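Local atomic coordinates of glucosamine kinase (Streptacidiphilus jiangxiensis, PDB entry 6HWJ), a protein that catalyses the magnesium-dependent transfer of phosphate from ATP to D-glucosamine, giving D-glucosamine 6-phosphate, and acts more weakly on glucose. Residues L16-S20 and G21-A25; Y410-V414 and R415-H419. All coordinates share one frame; numbering follows the deposited sequence.

Contact 1 of 2, residues L16-S20 and G21-A25; sequences LVLPS and GERRA. With MG (magnesium ion), chain D.
Leu18 and Gly21 close a type I beta turn in the loop between helix 5-11 and strand 34-42, a worked example of a reversal held by one backbone bond. Gly21 N donates to Leu18 O at 3.1 Å. Pro19 and Ser20 occupy the two corners, and Gly21 then leaves the turn with a positive phi of 82°, a region easily reached without a side chain. Past the turn the chain runs extended through Glu22 and Arg23.

The Leu18 side chain lies against the second limb: its CD1 is 3.4 Å from Gly21 O and 3.8 Å from Arg23 CD. The side chains of Leu18 and Arg23 cross at about a right angle, and CD2 of Leu18 approaches Arg23 NH2 obliquely at 4.0 Å. Arg23 gets there because its CG sits between the backbone N and the carbonyl carbon (chi1 54°), after which the chain runs straight out to NE, which is hydrogen-bonded to Val27 O. Leu18 also packs against Trp58 of strand 57-65.

Glu22 turns away from the turn, its chain extended beyond CG, and OE2 binds a magnesium ion at 2.1 Å. Four waters are the other ligands found, in two roughly opposed pairs, and one of them, water 1, also donates to Arg23 O at 3.2 Å. The ion is thus linked to two successive residues, directly through a carboxylate and indirectly through a backbone carbonyl. With Glu22 the one ligand from this chain, and the magnesium ions of the active site held instead by Gln305, Asp317 and Asp319, it is probably a surface-bound ion rather than a catalytic one.

Contact 2 of 2, residues Y410-V414 and R415-H419; sequences YLYAV and RHLPH
Tyr412 O is gripped from the following turn by three N-H groups near the C-terminal end of helix 398-416. The main bond comes from His416 N at 2.8 Å; the other two, from Arg415 N and from His416 ND1, are weak, the latter at 3.3 Å. A neighbouring carbonyl, Ala413 O, takes Leu417 N at 2.8 Å and a weak bond from His416 N. Pro418 has no N-H to offer and instead places its CA 3.3 Å from Ala413 O, a CA-H...O contact.

Side chains four and five residues apart also meet. His416 CB makes a CH-pi contact with one face of the Tyr412 ring, toward its rim, 4.2 Å from the centroid, while the imidazole is inclined to the phenol at 36°, neither stacked nor edge-to-face. Tyr412 CG is anti to the backbone N (chi1 172°), which swings the ring toward the helix end, where CE2 also meets Leu417 CB at 4.0 Å. Trp420 adds an edge-to-face contact to the same ring. On another side of the helix, Arg415 runs extended alongside Leu411, whose CB sits over the centre of one guanidinium face; NH2 is paired in a salt bridge with Glu259 of helix 243-263.

All ten residues belong to the inferred substrate specificity determinant motif, and Tyr412 lies close to the glucosamine-binding Glu409. The bonds and packing that set the orientation of the Tyr412 ring therefore probably help to shape the sugar-binding side of the active site.

How the contacts relate
Both contacts are local, joining residues within one continuous stretch, yet one is a turn in a loop and the other the last turns of a helix. Contact 1 lies at the surface of the N-terminal part, with Leu18 its one buried participant; contact 2 is partly buried in the helical C-terminal part, where Leu411 and Ala413 are buried. They share no helix or strand, and their centres are about 33 Å apart. A lone turn bond and a hydrated metal ion mark the exposed loop, whereas overlapping backbone bonds, aromatic contacts and an interhelical salt bridge mark the helix end. Of the two, only contact 2 falls within the specificity motif.

Contact 1 of 2, residues L16-S20 and G21-A25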
loop_
_atom_site.group_PDB
_atom_site.type_symbol
_atom_site.label_atom_id
_atom_site.label_comp_id
_atom_site.label_asym_id
_atom_site.label_seq_id
_atom_site.Cartn_x
_atom_site.Cartn_y
_atom_site.Cartn_z
ATOM N N LEU A 16 0.558 -25.804 11.671
ATOM C CA LEU A 16 1.888 -25.293 11.385
ATOM C C LEU A 16 1.841 -24.008 10.566
ATOM O O LEU A 16 2.641 -23.097 10.789
ATOM C CB LEU A 16 2.681 -26.365 10.639
ATOM C CG LEU A 16 4.128 -26.060 10.247
ATOM C CD1 LEU A 16 5.020 -26.019 11.481
ATOM C CD2 LEU A 16 4.616 -27.106 9.263
ATOM N N VAL A 17 0.908 -23.910 9.608
ATOM C CA VAL A 17 0.928 -22.774 8.689
ATOM C C VAL A 17 0.384 -21.488 9.300
ATOM O O VAL A 17 0.454 -20.432 8.651
ATOM C CB VAL A 17 0.128 -23.063 7.395
ATOM C CG1 VAL A 17 0.615 -24.345 6.707
ATOM C CG2 VAL A 17 -1.351 -23.160 7.700
ATOM N N LEU A 18 -0.140 -21.525 10.558
ATOM C CA LEU A 18 -0.829 -20.351 11.115
ATOM C C LEU A 18 0.089 -19.533 12.021
ATOM O O LEU A 18 0.682 -20.090 12.970
ATOM C CB LEU A 18 -2.056 -20.798 11.910
ATOM C CG LEU A 18 -3.175 -21.447 11.097
ATOM C CD1 LEU A 18 -4.290 -21.943 12.014
ATOM C CD2 LEU A 18 -3.736 -20.489 10.070
ATOM N N PRO A 19 0.208 -18.218 11.804
ATOM C CA PRO A 19 1.024 -17.408 12.724
ATOM C C PRO A 19 0.543 -17.456 14.165
ATOM O O PRO A 19 1.366 -17.559 15.089
ATOM C CB PRO A 19 0.904 -15.989 12.143
ATOM C CG PRO A 19 0.522 -16.183 10.734
ATOM C CD PRO A 19 -0.336 -17.407 10.703
ATOM N N SER A 20 -0.765 -17.379 14.386
ATOM C CA SER A 20 -1.326 -17.383 15.730
ATOM C C SER A 20 -1.545 -18.794 16.278
ATOM O O SER A 20 -2.178 -18.946 17.328
ATOM C CB SER A 20 -2.648 -16.609 15.754
ATOM O OG SER A 20 -3.608 -17.195 14.886
ATOM N N GLY A 21 -1.045 -19.821 15.589
ATOM C CA GLY A 21 -1.106 -21.173 16.102
ATOM C C GLY A 21 -2.437 -21.852 15.855
ATOM O O GLY A 21 -3.352 -21.318 15.222
ATOM N N GLU A 22 -2.539 -23.069 16.387
ATOM C CA GLU A 22 -3.724 -23.889 16.178
ATOM C C GLU A 22 -4.982 -23.155 16.631
ATOM O O GLU A 22 -5.008 -22.515 17.685
ATOM C CB GLU A 22 -3.593 -25.213 16.940
ATOM C CG GLU A 22 -4.720 -26.193 16.675
ATOM C CD GLU A 22 -4.585 -27.475 17.475
ATOM O OE1 GLU A 22 -4.209 -27.394 18.666
ATOM O OE2 GLU A 22 -4.847 -28.561 16.913
ATOM N N ARG A 23 -6.030 -23.255 15.826
ATOM C CA ARG A 23 -7.319 -22.676 16.166
ATOM C C ARG A 23 -8.266 -23.780 16.616
ATOM O O ARG A 23 -7.881 -24.947 16.751
ATOM C CB ARG A 23 -7.876 -21.893 14.977
ATOM C CG ARG A 23 -7.962 -22.672 13.683
ATOM C CD ARG A 23 -8.027 -21.725 12.496
ATOM N NE ARG A 23 -8.271 -22.438 11.247
ATOM C CZ ARG A 23 -8.141 -21.901 10.039
ATOM N NH1 ARG A 23 -8.388 -22.636 8.962
ATOM N NH2 ARG A 23 -7.759 -20.635 9.904
ATOM N N ARG A 24 -9.519 -23.406 16.869
ATOM C CA ARG A 24 -10.518 -24.380 17.284
ATOM C C ARG A 24 -10.534 -25.560 16.317
ATOM O O ARG A 24 -10.498 -25.386 15.093
ATOM C CB ARG A 24 -11.903 -23.732 17.352
ATOM C CG ARG A 24 -12.048 -22.667 18.434
ATOM C CD ARG A 24 -11.858 -23.240 19.834
ATOM N NE ARG A 24 -12.687 -24.418 20.074
ATOM C CZ ARG A 24 -13.984 -24.381 20.384
ATOM N NH1 ARG A 24 -14.620 -23.220 20.490
ATOM N NH2 ARG A 24 -14.649 -25.513 20.585
ATOM N N ALA A 25 -10.574 -26.767 16.883
ATOM C CA ALA A 25 -10.523 -27.976 16.067
ATOM C C ALA A 25 -11.660 -28.022 15.055
ATOM O O ALA A 25 -11.502 -28.607 13.977
ATOM C CB ALA A 25 -10.569 -29.215 16.971
HETATM MG MG MG D . -5.919 -29.281 15.256
HETATM O O HOH W 1 -7.045 -27.538 15.126
HETATM O O HOH W 2 -7.336 -30.045 16.651
HETATM O O HOH W 3 -4.674 -31.069 15.083
HETATM O O HOH W 4 -4.566 -28.422 13.712
#

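Contact 2 of 2, residues Y410-V414 and R415-H419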
loop_
_atom_site.group_PDB
_atom_site.type_symbol
_atom_site.label_atom_id
_atom_site.label_comp_id
_atom_site.label_asym_id
_atom_site.label_seq_id
_atom_site.Cartn_x
_atom_site.Cartn_y
_atom_site.Cartn_z
ATOM N N TYR A 410 -17.605 8.217 0.951
ATOM C CA TYR A 410 -18.981 7.961 1.356
ATOM C C TYR A 410 -19.195 6.489 1.692
ATOM O O TYR A 410 -19.874 6.150 2.678
ATOM C CB TYR A 410 -19.970 8.350 0.254
ATOM C CG TYR A 410 -20.162 9.820 -0.001
ATOM C CD1 TYR A 410 -20.850 10.615 0.896
ATOM C CD2 TYR A 410 -19.719 10.397 -1.187
ATOM C CE1 TYR A 410 -21.064 11.961 0.637
ATOM C CE2 TYR A 410 -19.937 11.730 -1.460
ATOM C CZ TYR A 410 -20.614 12.507 -0.555
ATOM O OH TYR A 410 -20.823 13.837 -0.836
ATOM N N LEU A 411 -18.650 5.596 0.862
ATOM C CA LEU A 411 -18.849 4.175 1.076
ATOM C C LEU A 411 -18.120 3.721 2.333
ATOM O O LEU A 411 -18.662 2.932 3.115
ATOM C CB LEU A 411 -18.389 3.379 -0.158
ATOM C CG LEU A 411 -19.178 3.630 -1.446
ATOM C CD1 LEU A 411 -18.663 2.740 -2.591
ATOM C CD2 LEU A 411 -20.672 3.384 -1.255
ATOM N N TYR A 412 -16.895 4.209 2.548
ATOM C CA TYR A 412 -16.216 3.929 3.808
ATOM C C TYR A 412 -17.080 4.362 4.994
ATOM O O TYR A 412 -17.281 3.604 5.948
ATOM C CB TYR A 412 -14.866 4.625 3.852
ATOM C CG TYR A 412 -14.217 4.524 5.211
ATOM C CD1 TYR A 412 -13.519 3.381 5.583
ATOM C CD2 TYR A 412 -14.330 5.557 6.132
ATOM C CE1 TYR A 412 -12.933 3.281 6.839
ATOM C CE2 TYR A 412 -13.762 5.457 7.380
ATOM C CZ TYR A 412 -13.064 4.315 7.728
ATOM O OH TYR A 412 -12.495 4.220 8.967
ATOM N N ALA A 413 -17.636 5.570 4.920
ATOM C CA ALA A 413 -18.424 6.098 6.020
ATOM C C ALA A 413 -19.612 5.200 6.329
ATOM O O ALA A 413 -19.808 4.790 7.479
ATOM C CB ALA A 413 -18.890 7.524 5.689
ATOM N N VAL A 414 -20.431 4.895 5.317
ATOM C CA VAL A 414 -21.667 4.172 5.584
ATOM C C VAL A 414 -21.363 2.747 6.046
ATOM O O VAL A 414 -22.146 2.155 6.785
ATOM C CB VAL A 414 -22.595 4.173 4.355
ATOM C CG1 VAL A 414 -23.007 5.610 4.011
ATOM C CG2 VAL A 414 -21.928 3.489 3.153
ATOM N N ARG A 415 -20.212 2.201 5.670
ATOM C CA ARG A 415 -19.873 0.839 6.048
ATOM C C ARG A 415 -19.147 0.745 7.389
ATOM O O ARG A 415 -19.243 -0.296 8.059
ATOM C CB ARG A 415 -18.985 0.194 4.977
ATOM C CG ARG A 415 -19.652 0.011 3.635
ATOM C CD ARG A 415 -18.616 -0.317 2.575
ATOM N NE ARG A 415 -19.214 -0.476 1.247
ATOM C CZ ARG A 415 -18.508 -0.616 0.128
ATOM N NH1 ARG A 415 -17.182 -0.611 0.171
ATOM N NH2 ARG A 415 -19.129 -0.755 -1.030
ATOM N N HIS A 416 -18.437 1.782 7.796
ATOM C CA HIS A 416 -17.517 1.684 8.929
ATOM C C HIS A 416 -17.595 2.842 9.904
ATOM O O HIS A 416 -17.249 2.641 11.077
ATOM C CB HIS A 416 -16.061 1.589 8.419
ATOM C CG HIS A 416 -15.835 0.471 7.446
ATOM N ND1 HIS A 416 -15.657 0.688 6.094
ATOM C CD2 HIS A 416 -15.762 -0.871 7.629
ATOM C CE1 HIS A 416 -15.485 -0.472 5.483
ATOM N NE2 HIS A 416 -15.551 -1.435 6.388
ATOM N N LEU A 417 -18.009 4.032 9.495
ATOM C CA LEU A 417 -17.910 5.219 10.326
ATOM C C LEU A 417 -18.896 6.269 9.829
ATOM O O LEU A 417 -18.513 7.162 9.074
ATOM C CB LEU A 417 -16.487 5.757 10.310
ATOM C CG LEU A 417 -16.117 6.770 11.403
ATOM C CD1 LEU A 417 -16.136 6.128 12.792
ATOM C CD2 LEU A 417 -14.767 7.391 11.095
ATOM N N PRO A 418 -20.167 6.188 10.236
ATOM C CA PRO A 418 -21.209 6.964 9.545
ATOM C C PRO A 418 -20.965 8.465 9.476
ATOM O O PRO A 418 -21.337 9.084 8.472
ATOM C CB PRO A 418 -22.469 6.640 10.363
ATOM C CG PRO A 418 -22.211 5.241 10.875
ATOM C CD PRO A 418 -20.737 5.215 11.188
ATOM N N HIS A 419 -20.381 9.080 10.511
ATOM C CA HIS A 419 -20.281 10.534 10.509
ATOM C C HIS A 419 -19.240 11.039 9.521
ATOM O O HIS A 419 -19.246 12.227 9.194
ATOM C CB HIS A 419 -19.975 11.057 11.908
ATOM C CG HIS A 419 -18.537 10.992 12.279
ATOM N ND1 HIS A 419 -18.006 9.965 13.024
ATOM C CD2 HIS A 419 -17.512 11.828 12.003
ATOM C CE1 HIS A 419 -16.717 10.170 13.191
ATOM N NE2 HIS A 419 -16.392 11.291 12.577
#